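PDB 5BTH: decapping nuclease RAI1 from Candida albicans, which removes the entire NAD cap from the 5' end of NAD-capped RNAs with the aid of a divalent metal ion, and binds and stimulates the exoribonuclease RAT1. Local coordinates for residues Y242-T247 with T277-G282; P19-S24 with N236-H241; K108-P113 with N323-Y328. All coordinates share one frame; numbering follows the deposited sequence.

Contact 1 joins the parallel strands 242-249 and 278-284 of the PD-(D/E)XK nuclease fold, where metal-binding residues lie. Contact 2 sits about 17 Å from it, centre to centre; there the loop leading into strand 242-249 packs on strand 16-27, and His241 of contact 2 runs directly into Tyr242 of contact 1. Contact 3 is a helix-helix contact, its centre about 21 Å from that of contact 1 and 23 Å from that of contact 2; helix 254-274, the connection between the strands of contact 1, also touches it. Both segments of contact 1 fall between those of contact 3, whereas the segments of contacts 2 and 3 alternate, all within one nuclease family region.

Contact 1 (Y242-T247 with T277-G282); sequences YVELKT and TKIIYG
Glu244 and Lys246 each give an N-H and a carbonyl to the strand Lys278-Gly282, making four parallel-strand hydrogen bonds. Glu244 N reaches Lys278 O at 2.9 Å, nearly straight at 175°, and Glu244 O accepts from Ile280 N at 2.9 Å. Lys246 repeats the pattern with Ile280 O and Gly282 N. Successive side chains fall on alternate faces of the sheet. Val243, Leu245 and Ile280 share one face, where Val243 CG1 meets Ile280 CD1 at 3.7 Å and Leu245 CD2 lies beside Ile280 CB at 3.9 Å; branched aliphatic residues suit this buried layer. On the other face, Lys246 sets its CB over the ring of Tyr281, 4.0 Å from the centroid, a CH-pi contact. The chain turns at chi2 (-110°), directly after that CB, and leads Lys246 NZ to a salt bridge with Glu244 OE1 at 3.1 Å, met from above the carboxylate plane. Gln270, on the connecting helix 254-274, accepts a second bond from NZ, while Phe260 of that helix meets Tyr281 edge-to-face. At the strand entry a water links Tyr242 O to Thr277 N and OG1. Glu244 and Leu245 bind the divalent metal, and Lys246 is a likely substrate ligand. Glu244-x-Lys246 thus puts acid and lysine on one face beside Asp225, consistent with the ExK part of a PD-(D/E)XK site, while Leu245 between them turns its side chain to the opposite face.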
ATOM      1  N   TYR A 242       9.266  11.298  -0.474  1.00 39.70           N
ATOM      2  CA  TYR A 242       7.900  11.064  -0.035  1.00 40.28           C
ATOM      3  C   TYR A 242       7.859  10.649   1.435  1.00 39.37           C
ATOM      4  O   TYR A 242       8.854  10.163   1.966  1.00 34.24           O
ATOM      5  CB  TYR A 242       7.313   9.962  -0.843  1.00 38.66           C
ATOM      6  CG  TYR A 242       7.112  10.247  -2.281  1.00 45.26           C
ATOM      7  CD1 TYR A 242       6.730  11.511  -2.740  1.00 41.30           C
ATOM      8  CD2 TYR A 242       7.189   9.202  -3.204  1.00 47.10           C
ATOM      9  CE1 TYR A 242       6.517  11.725  -4.110  1.00 44.75           C
ATOM     10  CE2 TYR A 242       6.968   9.408  -4.550  1.00 44.75           C
ATOM     11  CZ  TYR A 242       6.624  10.660  -5.000  1.00 46.64           C
ATOM     12  OH  TYR A 242       6.420  10.778  -6.349  1.00 47.84           O
ATOM     13  N   VAL A 243       6.714  10.898   2.065  1.00 41.31           N
ATOM     14  CA  VAL A 243       6.425  10.551   3.459  1.00 39.59           C
ATOM     15  C   VAL A 243       5.129   9.787   3.549  1.00 35.83           C
ATOM     16  O   VAL A 243       4.124  10.163   2.919  1.00 39.48           O
ATOM     17  CB  VAL A 243       6.099  11.757   4.402  1.00 44.42           C
ATOM     18  CG1 VAL A 243       6.533  11.455   5.829  1.00 39.87           C
ATOM     19  CG2 VAL A 243       6.691  13.050   3.953  1.00 45.25           C
ATOM     20  N   GLU A 244       5.120   8.795   4.424  1.00 31.08           N
ATOM     21  CA  GLU A 244       3.937   8.104   4.808  1.00 30.51           C
ATOM     22  C   GLU A 244       3.458   8.661   6.140  1.00 30.96           C
ATOM     23  O   GLU A 244       4.260   8.976   7.011  1.00 36.84           O
ATOM     24  CB  GLU A 244       4.257   6.602   4.832  1.00 33.43           C
ATOM     25  CG  GLU A 244       3.074   5.700   5.084  1.00 41.81           C
ATOM     26  CD  GLU A 244       2.119   5.573   3.882  1.00 46.38           C
ATOM     27  OE1 GLU A 244       0.917   5.294   4.126  1.00 58.83           O
ATOM     28  OE2 GLU A 244       2.581   5.716   2.728  1.00 45.46           O
ATOM     29  N   LEU A 245       2.146   8.763   6.326  1.00 34.31           N
ATOM     30  CA  LEU A 245       1.572   9.387   7.542  1.00 39.67           C
ATOM     31  C   LEU A 245       0.675   8.385   8.193  1.00 33.94           C
ATOM     32  O   LEU A 245      -0.105   7.750   7.522  1.00 32.55           O
ATOM     33  CB  LEU A 245       0.724  10.630   7.190  1.00 38.06           C
ATOM     34  CG  LEU A 245       1.459  11.808   6.517  1.00 40.36           C
ATOM     35  CD1 LEU A 245       0.519  13.011   6.264  1.00 40.05           C
ATOM     36  CD2 LEU A 245       2.638  12.316   7.310  1.00 41.56           C
ATOM     37  N   LYS A 246       0.827   8.175   9.494  1.00 33.21           N
ATOM     38  CA  LYS A 246      -0.048   7.223  10.193  1.00 31.14           C
ATOM     39  C   LYS A 246      -0.326   7.795  11.517  1.00 31.32           C
ATOM     40  O   LYS A 246       0.263   8.810  11.897  1.00 30.27           O
ATOM     41  CB  LYS A 246       0.599   5.864  10.374  1.00 33.76           C
ATOM     42  CG  LYS A 246       1.264   5.286   9.146  1.00 35.40           C
ATOM     43  CD  LYS A 246       0.516   4.116   8.610  1.00 37.49           C
ATOM     44  CE  LYS A 246       1.301   3.559   7.439  1.00 44.62           C
ATOM     45  NZ  LYS A 246       0.392   3.193   6.316  1.00 43.21           N
ATOM     46  N   THR A 247      -1.231   7.168  12.241  1.00 35.06           N
ATOM     47  CA  THR A 247      -1.551   7.661  13.527  1.00 36.13           C
ATOM     48  C   THR A 247      -1.730   6.458  14.400  1.00 35.31           C
ATOM     49  O   THR A 247      -2.116   5.385  13.937  1.00 33.90           O
ATOM     50  CB  THR A 247      -2.892   8.389  13.525  1.00 37.44           C
ATOM     51  OG1 THR A 247      -3.821   7.458  13.083  1.00 39.29           O
ATOM     52  CG2 THR A 247      -2.910   9.586  12.571  1.00 39.23           C
ATOM     53  N   THR A 277      11.136   6.581   2.420  1.00 40.56           N
ATOM     54  CA  THR A 277      12.231   6.579   3.344  1.00 34.41           C
ATOM     55  C   THR A 277      11.798   7.202   4.652  1.00 34.98           C
ATOM     56  O   THR A 277      12.543   7.173   5.597  1.00 36.22           O
ATOM     57  CB  THR A 277      13.426   7.374   2.781  1.00 37.57           C
ATOM     58  OG1 THR A 277      13.147   8.766   2.780  1.00 31.50           O
ATOM     59  CG2 THR A 277      13.797   6.920   1.371  1.00 38.31           C
ATOM     60  N   LYS A 278      10.552   7.669   4.736  1.00 36.40           N
ATOM     61  CA  LYS A 278      10.078   8.398   5.889  1.00 33.98           C
ATOM     62  C   LYS A 278       8.676   8.028   6.308  1.00 33.17           C
ATOM     63  O   LYS A 278       7.750   8.059   5.497  1.00 38.94           O
ATOM     64  CB  LYS A 278      10.118   9.890   5.594  1.00 34.68           C
ATOM     65  CG  LYS A 278      11.419  10.543   5.852  1.00 38.08           C
ATOM     66  CD  LYS A 278      11.378  12.015   5.446  1.00 37.60           C
ATOM     67  CE  LYS A 278      12.761  12.645   5.639  1.00 40.65           C
ATOM     68  NZ  LYS A 278      13.804  12.045   4.726  1.00 43.06           N
ATOM     69  N   ILE A 279       8.509   7.736   7.601  1.00 33.20           N
ATOM     70  CA  ILE A 279       7.215   7.426   8.183  1.00 30.77           C
ATOM     71  C   ILE A 279       6.983   8.313   9.386  1.00 34.42           C
ATOM     72  O   ILE A 279       7.833   8.358  10.272  1.00 38.83           O
ATOM     73  CB  ILE A 279       7.075   5.937   8.557  1.00 32.96           C
ATOM     74  CG1 ILE A 279       7.678   5.075   7.502  1.00 29.92           C
ATOM     75  CG2 ILE A 279       5.624   5.548   8.753  1.00 37.36           C
ATOM     76  CD1 ILE A 279       7.314   3.625   7.608  1.00 32.52           C
ATOM     77  N   ILE A 280       5.853   9.047   9.393  1.00 37.01           N
ATOM     78  CA  ILE A 280       5.476   9.914  10.498  1.00 34.65           C
ATOM     79  C   ILE A 280       4.236   9.315  11.165  1.00 35.69           C
ATOM     80  O   ILE A 280       3.347   8.827  10.500  1.00 40.99           O
ATOM     81  CB  ILE A 280       5.239  11.370  10.010  1.00 41.48           C
ATOM     82  CG1 ILE A 280       6.554  12.146   9.986  1.00 42.83           C
ATOM     83  CG2 ILE A 280       4.330  12.142  10.952  1.00 40.79           C
ATOM     84  CD1 ILE A 280       6.573  13.285   9.028  1.00 45.71           C
ATOM     85  N   TYR A 281       4.178   9.379  12.500  1.00 28.75           N
ATOM     86  CA  TYR A 281       3.113   8.810  13.289  1.00 26.62           C
ATOM     87  C   TYR A 281       2.674   9.967  14.076  1.00 27.15           C
ATOM     88  O   TYR A 281       3.507  10.707  14.570  1.00 33.25           O
ATOM     89  CB  TYR A 281       3.654   7.670  14.308  1.00 29.91           C
ATOM     90  CG  TYR A 281       3.462   6.259  13.767  1.00 26.76           C
ATOM     91  CD1 TYR A 281       4.412   5.713  12.953  1.00 28.29           C
ATOM     92  CD2 TYR A 281       2.265   5.543  13.961  1.00 27.61           C
ATOM     93  CE1 TYR A 281       4.268   4.460  12.432  1.00 27.20           C
ATOM     94  CE2 TYR A 281       2.122   4.266  13.452  1.00 31.17           C
ATOM     95  CZ  TYR A 281       3.153   3.758  12.659  1.00 31.86           C
ATOM     96  OH  TYR A 281       3.152   2.533  12.054  1.00 36.52           O
ATOM     97  N   GLY A 282       1.358  10.172  14.155  1.00 34.30           N
ATOM     98  CA  GLY A 282       0.744  11.144  15.020  1.00 31.73           C
ATOM     99  C   GLY A 282       0.066  10.319  16.101  1.00 35.76           C
ATOM    100  O   GLY A 282      -0.696   9.410  15.806  1.00 34.06           O
TER
HETATM  101  O   HOH W   1      11.387   8.881   0.836  1.00 36.98           O

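Contact 2 (P19-S24 with N236-H241); sequences PRELFS and NKKLNH
Leu239 pushes its CD1 methyl against the backbone of strand 16-27, 3.6 Å from both Arg20 N and Glu21 N, and meets Pro19 CB at 3.7 Å. This is the tight part of the contact: a leucine on a short 3-10 turn is compact and apolar enough to lie against the strand backbone, and Ile209 of the adjacent strand 204-213 adds to its surroundings. The outer side, made by Arg20 and the exposed Asn236, is looser. There the Arg20 chain, bent at chi2 (-68°), runs alongside Asn236, with Arg20 CD 3.7 Å from Asn236 CB, and the guanidinium plane is turned 47° from the amide. A separate polar edge pairs the buried Glu21 with the partly exposed Lys238, which crosses it at about a right angle; Lys238 NZ stays 4.5 Å from Glu21 OE2, beyond a salt bridge. The extended Glu21 chain, with CG opposite the backbone N (chi1 -164°), carries OE1 to Ser207 OG, and Lys238 NZ bonds to Gln235. The contact thus rests on the packing of Leu239, Gln235 NE2 ties the loop to the strand through Glu21 O, and the lysine probably tempers the buried carboxylate's charge only at a distance.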
ATOM      1  N   PRO A  19      14.537   1.003  -5.573  1.00 59.37           N
ATOM      2  CA  PRO A  19      13.278   1.388  -6.215  1.00 52.90           C
ATOM      3  C   PRO A  19      13.406   2.699  -6.997  1.00 48.16           C
ATOM      4  O   PRO A  19      14.159   3.551  -6.579  1.00 39.69           O
ATOM      5  CB  PRO A  19      12.313   1.585  -5.023  1.00 54.87           C
ATOM      6  CG  PRO A  19      13.006   1.037  -3.808  1.00 52.16           C
ATOM      7  CD  PRO A  19      14.466   1.055  -4.098  1.00 55.35           C
ATOM      8  N   ARG A  20      12.627   2.892  -8.069  1.00 51.64           N
ATOM      9  CA  ARG A  20      12.642   4.166  -8.838  1.00 51.17           C
ATOM     10  C   ARG A  20      11.267   4.409  -9.334  1.00 47.41           C
ATOM     11  O   ARG A  20      10.650   3.477  -9.856  1.00 55.37           O
ATOM     12  CB  ARG A  20      13.530   4.115 -10.091  1.00 56.21           C
ATOM     13  CG  ARG A  20      14.999   3.831  -9.858  1.00 69.92           C
ATOM     14  CD  ARG A  20      15.704   4.974  -9.128  1.00 82.97           C
ATOM     15  NE  ARG A  20      17.066   4.609  -8.705  1.00 88.85           N
ATOM     16  CZ  ARG A  20      17.788   5.236  -7.769  1.00 92.65           C
ATOM     17  NH1 ARG A  20      17.296   6.274  -7.104  1.00101.79           N
ATOM     18  NH2 ARG A  20      19.014   4.807  -7.473  1.00 84.13           N
ATOM     19  N   GLU A  21      10.782   5.642  -9.183  1.00 47.17           N
ATOM     20  CA  GLU A  21       9.493   6.064  -9.780  1.00 49.73           C
ATOM     21  C   GLU A  21       9.543   6.178 -11.291  1.00 49.39           C
ATOM     22  O   GLU A  21      10.412   6.852 -11.810  1.00 51.22           O
ATOM     23  CB  GLU A  21       9.072   7.425  -9.292  1.00 42.83           C
ATOM     24  CG  GLU A  21       7.612   7.696  -9.572  1.00 44.68           C
ATOM     25  CD  GLU A  21       7.133   9.020  -9.053  1.00 44.23           C
ATOM     26  OE1 GLU A  21       6.751   9.124  -7.864  1.00 45.27           O
ATOM     27  OE2 GLU A  21       7.097   9.939  -9.867  1.00 52.65           O
ATOM     28  N   LEU A  22       8.555   5.598 -11.961  1.00 52.55           N
ATOM     29  CA  LEU A  22       8.418   5.683 -13.396  1.00 51.54           C
ATOM     30  C   LEU A  22       7.496   6.799 -13.800  1.00 54.74           C
ATOM     31  O   LEU A  22       7.757   7.545 -14.735  1.00 59.60           O
ATOM     32  CB  LEU A  22       7.844   4.364 -13.913  1.00 54.60           C
ATOM     33  CG  LEU A  22       8.705   3.114 -13.602  1.00 62.98           C
ATOM     34  CD1 LEU A  22       8.230   1.873 -14.358  1.00 64.19           C
ATOM     35  CD2 LEU A  22      10.177   3.348 -13.910  1.00 59.90           C
ATOM     36  N   PHE A  23       6.365   6.851 -13.135  1.00 57.61           N
ATOM     37  CA  PHE A  23       5.397   7.916 -13.328  1.00 54.53           C
ATOM     38  C   PHE A  23       4.433   7.926 -12.172  1.00 52.34           C
ATOM     39  O   PHE A  23       4.553   7.108 -11.249  1.00 58.73           O
ATOM     40  CB  PHE A  23       4.621   7.752 -14.616  1.00 51.39           C
ATOM     41  CG  PHE A  23       3.909   6.452 -14.742  1.00 51.19           C
ATOM     42  CD1 PHE A  23       4.600   5.311 -15.135  1.00 52.19           C
ATOM     43  CD2 PHE A  23       2.544   6.373 -14.525  1.00 47.38           C
ATOM     44  CE1 PHE A  23       3.937   4.104 -15.294  1.00 51.12           C
ATOM     45  CE2 PHE A  23       1.882   5.175 -14.684  1.00 50.62           C
ATOM     46  CZ  PHE A  23       2.577   4.040 -15.066  1.00 47.68           C
ATOM     47  N   SER A  24       3.488   8.848 -12.213  1.00 45.65           N
ATOM     48  CA  SER A  24       2.436   8.864 -11.260  1.00 43.85           C
ATOM     49  C   SER A  24       1.141   9.253 -11.928  1.00 42.90           C
ATOM     50  O   SER A  24       1.133   9.694 -13.042  1.00 48.55           O
ATOM     51  CB  SER A  24       2.770   9.854 -10.164  1.00 46.36           C
ATOM     52  OG  SER A  24       2.811  11.175 -10.659  1.00 52.99           O
ATOM     53  N   ASN A 236      15.098   9.860 -10.784  1.00 45.82           N
ATOM     54  CA  ASN A 236      15.583   8.810  -9.924  1.00 52.49           C
ATOM     55  C   ASN A 236      15.777   9.278  -8.465  1.00 48.40           C
ATOM     56  O   ASN A 236      16.453   8.609  -7.648  1.00 52.00           O
ATOM     57  CB  ASN A 236      16.875   8.245 -10.532  1.00 53.54           C
ATOM     58  CG  ASN A 236      17.989   9.279 -10.611  1.00 59.67           C
ATOM     59  OD1 ASN A 236      17.836  10.433 -10.182  1.00 55.96           O
ATOM     60  ND2 ASN A 236      19.135   8.861 -11.151  1.00 69.35           N
ATOM     61  N   LYS A 237      15.210  10.433  -8.140  1.00 43.80           N
ATOM     62  CA  LYS A 237      15.392  11.031  -6.833  1.00 42.51           C
ATOM     63  C   LYS A 237      14.100  11.271  -6.143  1.00 42.44           C
ATOM     64  O   LYS A 237      14.103  11.723  -4.997  1.00 46.05           O
ATOM     65  CB  LYS A 237      16.109  12.390  -6.935  1.00 45.95           C
ATOM     66  CG  LYS A 237      17.541  12.349  -7.427  1.00 45.97           C
ATOM     67  CD  LYS A 237      18.479  11.615  -6.504  1.00 48.60           C
ATOM     68  CE  LYS A 237      19.781  11.322  -7.210  1.00 54.67           C
ATOM     69  NZ  LYS A 237      20.612  10.417  -6.375  1.00 65.46           N
ATOM     70  N   LYS A 238      12.986  11.029  -6.833  1.00 44.34           N
ATOM     71  CA  LYS A 238      11.699  11.459  -6.319  1.00 45.60           C
ATOM     72  C   LYS A 238      11.198  10.701  -5.122  1.00 39.08           C
ATOM     73  O   LYS A 238      10.643  11.306  -4.204  1.00 38.79           O
ATOM     74  CB  LYS A 238      10.658  11.398  -7.403  1.00 48.68           C
ATOM     75  CG  LYS A 238      10.741  12.606  -8.313  1.00 50.62           C
ATOM     76  CD  LYS A 238      10.274  12.294  -9.706  1.00 52.32           C
ATOM     77  CE  LYS A 238       9.855  13.582 -10.390  1.00 55.17           C
ATOM     78  NZ  LYS A 238       9.564  13.224 -11.774  1.00 53.60           N
ATOM     79  N   LEU A 239      11.360   9.385  -5.153  1.00 38.98           N
ATOM     80  CA  LEU A 239      10.954   8.522  -4.045  1.00 42.94           C
ATOM     81  C   LEU A 239      11.589   8.937  -2.731  1.00 39.06           C
ATOM     82  O   LEU A 239      10.985   8.744  -1.696  1.00 38.89           O
ATOM     83  CB  LEU A 239      11.346   7.061  -4.299  1.00 42.09           C
ATOM     84  CG  LEU A 239      10.533   6.448  -5.414  1.00 41.05           C
ATOM     85  CD1 LEU A 239      10.909   4.998  -5.636  1.00 41.25           C
ATOM     86  CD2 LEU A 239       9.051   6.565  -5.101  1.00 43.71           C
ATOM     87  N   ASN A 240      12.758   9.557  -2.786  1.00 36.66           N
ATOM     88  CA  ASN A 240      13.516   9.885  -1.550  1.00 40.13           C
ATOM     89  C   ASN A 240      12.870  10.953  -0.783  1.00 41.82           C
ATOM     90  O   ASN A 240      13.249  11.228   0.349  1.00 36.62           O
ATOM     91  CB  ASN A 240      14.912  10.348  -1.911  1.00 40.19           C
ATOM     92  CG  ASN A 240      15.692   9.239  -2.515  1.00 41.69           C
ATOM     93  OD1 ASN A 240      15.277   8.068  -2.425  1.00 42.69           O
ATOM     94  ND2 ASN A 240      16.801   9.556  -3.110  1.00 45.19           N
ATOM     95  N   HIS A 241      11.851  11.545  -1.381  1.00 38.72           N
ATOM     96  CA  HIS A 241      11.216  12.681  -0.758  1.00 40.45           C
ATOM     97  C   HIS A 241       9.745  12.504  -0.389  1.00 39.18           C
ATOM     98  O   HIS A 241       9.043  13.446   0.008  1.00 36.66           O
ATOM     99  CB  HIS A 241      11.383  13.820  -1.725  1.00 40.71           C
ATOM    100  CG  HIS A 241      12.783  14.301  -1.825  1.00 28.98           C
ATOM    101  ND1 HIS A 241      13.201  15.439  -1.173  1.00 33.99           N
ATOM    102  CD2 HIS A 241      13.826  13.888  -2.572  1.00 29.83           C
ATOM    103  CE1 HIS A 241      14.465  15.672  -1.467  1.00 29.05           C
ATOM    104  NE2 HIS A 241      14.860  14.758  -2.324  1.00 31.93           N
TER

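Contact 3 (K108-P113 with N323-Y328); sequences KILSLP and NALKWY
Trp327 reaches across to the end of helix 103-111, where its NE1 donates to Ile109 O at 3.0 Å. The oxygen lies in the indole plane, but the bond is bent, with an angle of 137° at the hydrogen, and the donor is tilted out of the carbonyl plane. Tryptophan suits the place because it buries a broad apolar surface while supplying one N-H to a carbonyl near the end of a helix. Its CG stands opposite the backbone N (chi1 153°), which swings the indole away from its own helix and toward Leu112 and Pro113. Leu112 CD2 approaches the indole obliquely, 4.0 Å from Trp327 CZ2. Pro113 also comes in at a slant, its CG 3.5 Å from Trp327 CD1; its rigid ring fits the 3-10 turn that follows the helix. Phe359 meets the indole edge-to-face from outside the pair.

Leu110 packs against the same helix as the indole. With its CG likewise opposite the backbone N and a bend at chi2 (69°), it turns CD1 onto the second helix, 3.5 Å from Ala324 O. The same methyl also meets Ala324 CB, Leu325 CD1 and Tyr328 CB. Ala324 is small enough for a close approach, its CB lying 3.4 Å from Leu110 O. The Tyr328 ring presents an edge to Ile109 CG2, 4.3 Å from Tyr328 CD1. Leu273 of helix 254-274 touches both Leu110 and Tyr328, extending the apolar cluster. This is helix-end packing within the RAI1 nuclease domain: the last turn of helix 103-111 and the 3-10 turn after it dock on one side of helix 321-338, joined by apolar side-chain packing and, between these two segments, one indole-to-carbonyl hydrogen bond.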
ATOM      1  N   LYS A 108       1.207  -7.417   1.927  1.00 44.44           N
ATOM      2  CA  LYS A 108       0.604  -8.586   2.562  1.00 48.46           C
ATOM      3  C   LYS A 108       1.474  -9.842   2.517  1.00 47.32           C
ATOM      4  O   LYS A 108       1.474 -10.654   3.437  1.00 40.35           O
ATOM      5  CB  LYS A 108      -0.654  -8.974   1.859  1.00 47.01           C
ATOM      6  CG  LYS A 108      -1.830  -8.055   2.024  1.00 48.70           C
ATOM      7  CD  LYS A 108      -2.835  -8.491   0.974  1.00 56.17           C
ATOM      8  CE  LYS A 108      -4.016  -7.543   0.813  1.00 55.98           C
ATOM      9  NZ  LYS A 108      -4.562  -7.295   2.164  1.00 58.17           N
ATOM     10  N   ILE A 109       2.094 -10.060   1.376  1.00 48.57           N
ATOM     11  CA  ILE A 109       2.947 -11.205   1.211  1.00 46.55           C
ATOM     12  C   ILE A 109       4.181 -11.050   2.056  1.00 44.82           C
ATOM     13  O   ILE A 109       4.593 -11.976   2.759  1.00 51.35           O
ATOM     14  CB  ILE A 109       3.332 -11.347  -0.263  1.00 50.99           C
ATOM     15  CG1 ILE A 109       2.103 -11.749  -1.048  1.00 48.92           C
ATOM     16  CG2 ILE A 109       4.495 -12.320  -0.469  1.00 52.01           C
ATOM     17  CD1 ILE A 109       2.379 -11.908  -2.518  1.00 53.28           C
ATOM     18  N   LEU A 110       4.809  -9.880   1.972  1.00 47.63           N
ATOM     19  CA  LEU A 110       6.038  -9.639   2.723  1.00 47.49           C
ATOM     20  C   LEU A 110       5.802  -9.702   4.253  1.00 48.38           C
ATOM     21  O   LEU A 110       6.676 -10.159   5.006  1.00 41.99           O
ATOM     22  CB  LEU A 110       6.685  -8.324   2.295  1.00 42.44           C
ATOM     23  CG  LEU A 110       7.704  -7.686   3.203  1.00 44.10           C
ATOM     24  CD1 LEU A 110       9.020  -8.474   3.286  1.00 42.19           C
ATOM     25  CD2 LEU A 110       7.936  -6.272   2.699  1.00 45.86           C
ATOM     26  N   SER A 111       4.610  -9.324   4.690  1.00 41.42           N
ATOM     27  CA  SER A 111       4.296  -9.250   6.118  1.00 41.41           C
ATOM     28  C   SER A 111       3.562 -10.503   6.653  1.00 41.55           C
ATOM     29  O   SER A 111       3.451 -10.713   7.892  1.00 39.51           O
ATOM     30  CB  SER A 111       3.436  -7.995   6.375  1.00 43.04           C
ATOM     31  OG  SER A 111       2.092  -8.276   6.129  1.00 33.64           O
ATOM     32  N   LEU A 112       3.073 -11.337   5.732  1.00 37.31           N
ATOM     33  CA  LEU A 112       2.450 -12.634   6.112  1.00 43.59           C
ATOM     34  C   LEU A 112       3.073 -13.399   7.323  1.00 42.60           C
ATOM     35  O   LEU A 112       2.358 -13.741   8.255  1.00 46.64           O
ATOM     36  CB  LEU A 112       2.391 -13.560   4.912  1.00 42.66           C
ATOM     37  CG  LEU A 112       2.057 -15.022   5.191  1.00 44.94           C
ATOM     38  CD1 LEU A 112       1.315 -15.518   3.966  1.00 49.48           C
ATOM     39  CD2 LEU A 112       3.286 -15.905   5.516  1.00 44.87           C
ATOM     40  N   PRO A 113       4.380 -13.683   7.308  1.00 44.62           N
ATOM     41  CA  PRO A 113       5.023 -14.455   8.433  1.00 44.58           C
ATOM     42  C   PRO A 113       4.689 -14.111   9.914  1.00 47.76           C
ATOM     43  O   PRO A 113       4.856 -14.969  10.802  1.00 58.30           O
ATOM     44  CB  PRO A 113       6.510 -14.168   8.221  1.00 45.66           C
ATOM     45  CG  PRO A 113       6.676 -13.872   6.754  1.00 47.75           C
ATOM     46  CD  PRO A 113       5.360 -13.292   6.269  1.00 44.14           C
ATOM     47  N   ASN A 323      14.269 -11.681   7.918  1.00 54.47           N
ATOM     48  CA  ASN A 323      13.676 -13.000   7.778  1.00 51.72           C
ATOM     49  C   ASN A 323      12.432 -12.915   6.908  1.00 41.68           C
ATOM     50  O   ASN A 323      12.141 -13.845   6.167  1.00 42.58           O
ATOM     51  CB  ASN A 323      13.357 -13.644   9.160  1.00 55.81           C
ATOM     52  CG  ASN A 323      12.551 -14.955   9.052  1.00 57.83           C
ATOM     53  OD1 ASN A 323      13.104 -16.033   8.832  1.00 58.94           O
ATOM     54  ND2 ASN A 323      11.239 -14.856   9.190  1.00 62.74           N
ATOM     55  N   ALA A 324      11.676 -11.826   7.010  1.00 49.03           N
ATOM     56  CA  ALA A 324      10.451 -11.646   6.149  1.00 45.78           C
ATOM     57  C   ALA A 324      10.819 -11.422   4.702  1.00 43.51           C
ATOM     58  O   ALA A 324      10.092 -11.764   3.776  1.00 50.58           O
ATOM     59  CB  ALA A 324       9.625 -10.464   6.629  1.00 43.82           C
ATOM     60  N   LEU A 325      11.922 -10.721   4.542  1.00 48.19           N
ATOM     61  CA  LEU A 325      12.489 -10.400   3.266  1.00 54.71           C
ATOM     62  C   LEU A 325      12.934 -11.697   2.594  1.00 53.98           C
ATOM     63  O   LEU A 325      12.553 -12.029   1.476  1.00 42.78           O
ATOM     64  CB  LEU A 325      13.695  -9.479   3.525  1.00 56.26           C
ATOM     65  CG  LEU A 325      13.841  -8.208   2.726  1.00 63.42           C
ATOM     66  CD1 LEU A 325      12.515  -7.574   2.280  1.00 63.83           C
ATOM     67  CD2 LEU A 325      14.650  -7.244   3.584  1.00 65.67           C
ATOM     68  N   LYS A 326      13.732 -12.466   3.315  1.00 57.97           N
ATOM     69  CA  LYS A 326      14.128 -13.759   2.799  1.00 52.42           C
ATOM     70  C   LYS A 326      12.889 -14.560   2.455  1.00 49.00           C
ATOM     71  O   LYS A 326      12.893 -15.262   1.461  1.00 53.34           O
ATOM     72  CB  LYS A 326      15.038 -14.484   3.785  1.00 58.07           C
ATOM     73  CG  LYS A 326      16.449 -13.907   3.892  1.00 55.30           C
ATOM     74  CD  LYS A 326      17.214 -14.599   5.015  1.00 61.24           C
ATOM     75  CE  LYS A 326      18.692 -14.280   4.992  1.00 61.29           C
ATOM     76  NZ  LYS A 326      19.445 -15.313   5.744  1.00 69.19           N
ATOM     77  N   TRP A 327      11.797 -14.422   3.209  1.00 51.81           N
ATOM     78  CA  TRP A 327      10.561 -15.118   2.817  1.00 47.90           C
ATOM     79  C   TRP A 327      10.041 -14.534   1.536  1.00 48.77           C
ATOM     80  O   TRP A 327       9.758 -15.267   0.619  1.00 45.40           O
ATOM     81  CB  TRP A 327       9.468 -15.095   3.882  1.00 52.28           C
ATOM     82  CG  TRP A 327       8.009 -15.206   3.358  1.00 55.24           C
ATOM     83  CD1 TRP A 327       7.122 -14.194   3.248  1.00 51.37           C
ATOM     84  CD2 TRP A 327       7.303 -16.390   2.931  1.00 59.59           C
ATOM     85  NE1 TRP A 327       5.935 -14.637   2.765  1.00 53.17           N
ATOM     86  CE2 TRP A 327       6.012 -15.982   2.550  1.00 56.88           C
ATOM     87  CE3 TRP A 327       7.646 -17.747   2.810  1.00 61.21           C
ATOM     88  CZ2 TRP A 327       5.045 -16.877   2.073  1.00 59.89           C
ATOM     89  CZ3 TRP A 327       6.687 -18.636   2.323  1.00 59.98           C
ATOM     90  CH2 TRP A 327       5.405 -18.190   1.955  1.00 60.09           C
ATOM     91  N   TYR A 328       9.930 -13.212   1.478  1.00 50.26           N
ATOM     92  CA  TYR A 328       9.417 -12.505   0.308  1.00 47.36           C
ATOM     93  C   TYR A 328      10.093 -12.920  -0.994  1.00 46.96           C
ATOM     94  O   TYR A 328       9.447 -13.252  -1.969  1.00 49.45           O
ATOM     95  CB  TYR A 328       9.676 -11.013   0.531  1.00 49.68           C
ATOM     96  CG  TYR A 328       9.323 -10.084  -0.613  1.00 47.65           C
ATOM     97  CD1 TYR A 328       8.019  -9.979  -1.062  1.00 41.35           C
ATOM     98  CD2 TYR A 328      10.288  -9.280  -1.189  1.00 45.84           C
ATOM     99  CE1 TYR A 328       7.688  -9.095  -2.063  1.00 49.36           C
ATOM    100  CE2 TYR A 328       9.974  -8.393  -2.202  1.00 49.80           C
ATOM    101  CZ  TYR A 328       8.664  -8.305  -2.636  1.00 44.47           C
ATOM    102  OH  TYR A 328       8.309  -7.471  -3.641  1.00 46.33           O
TER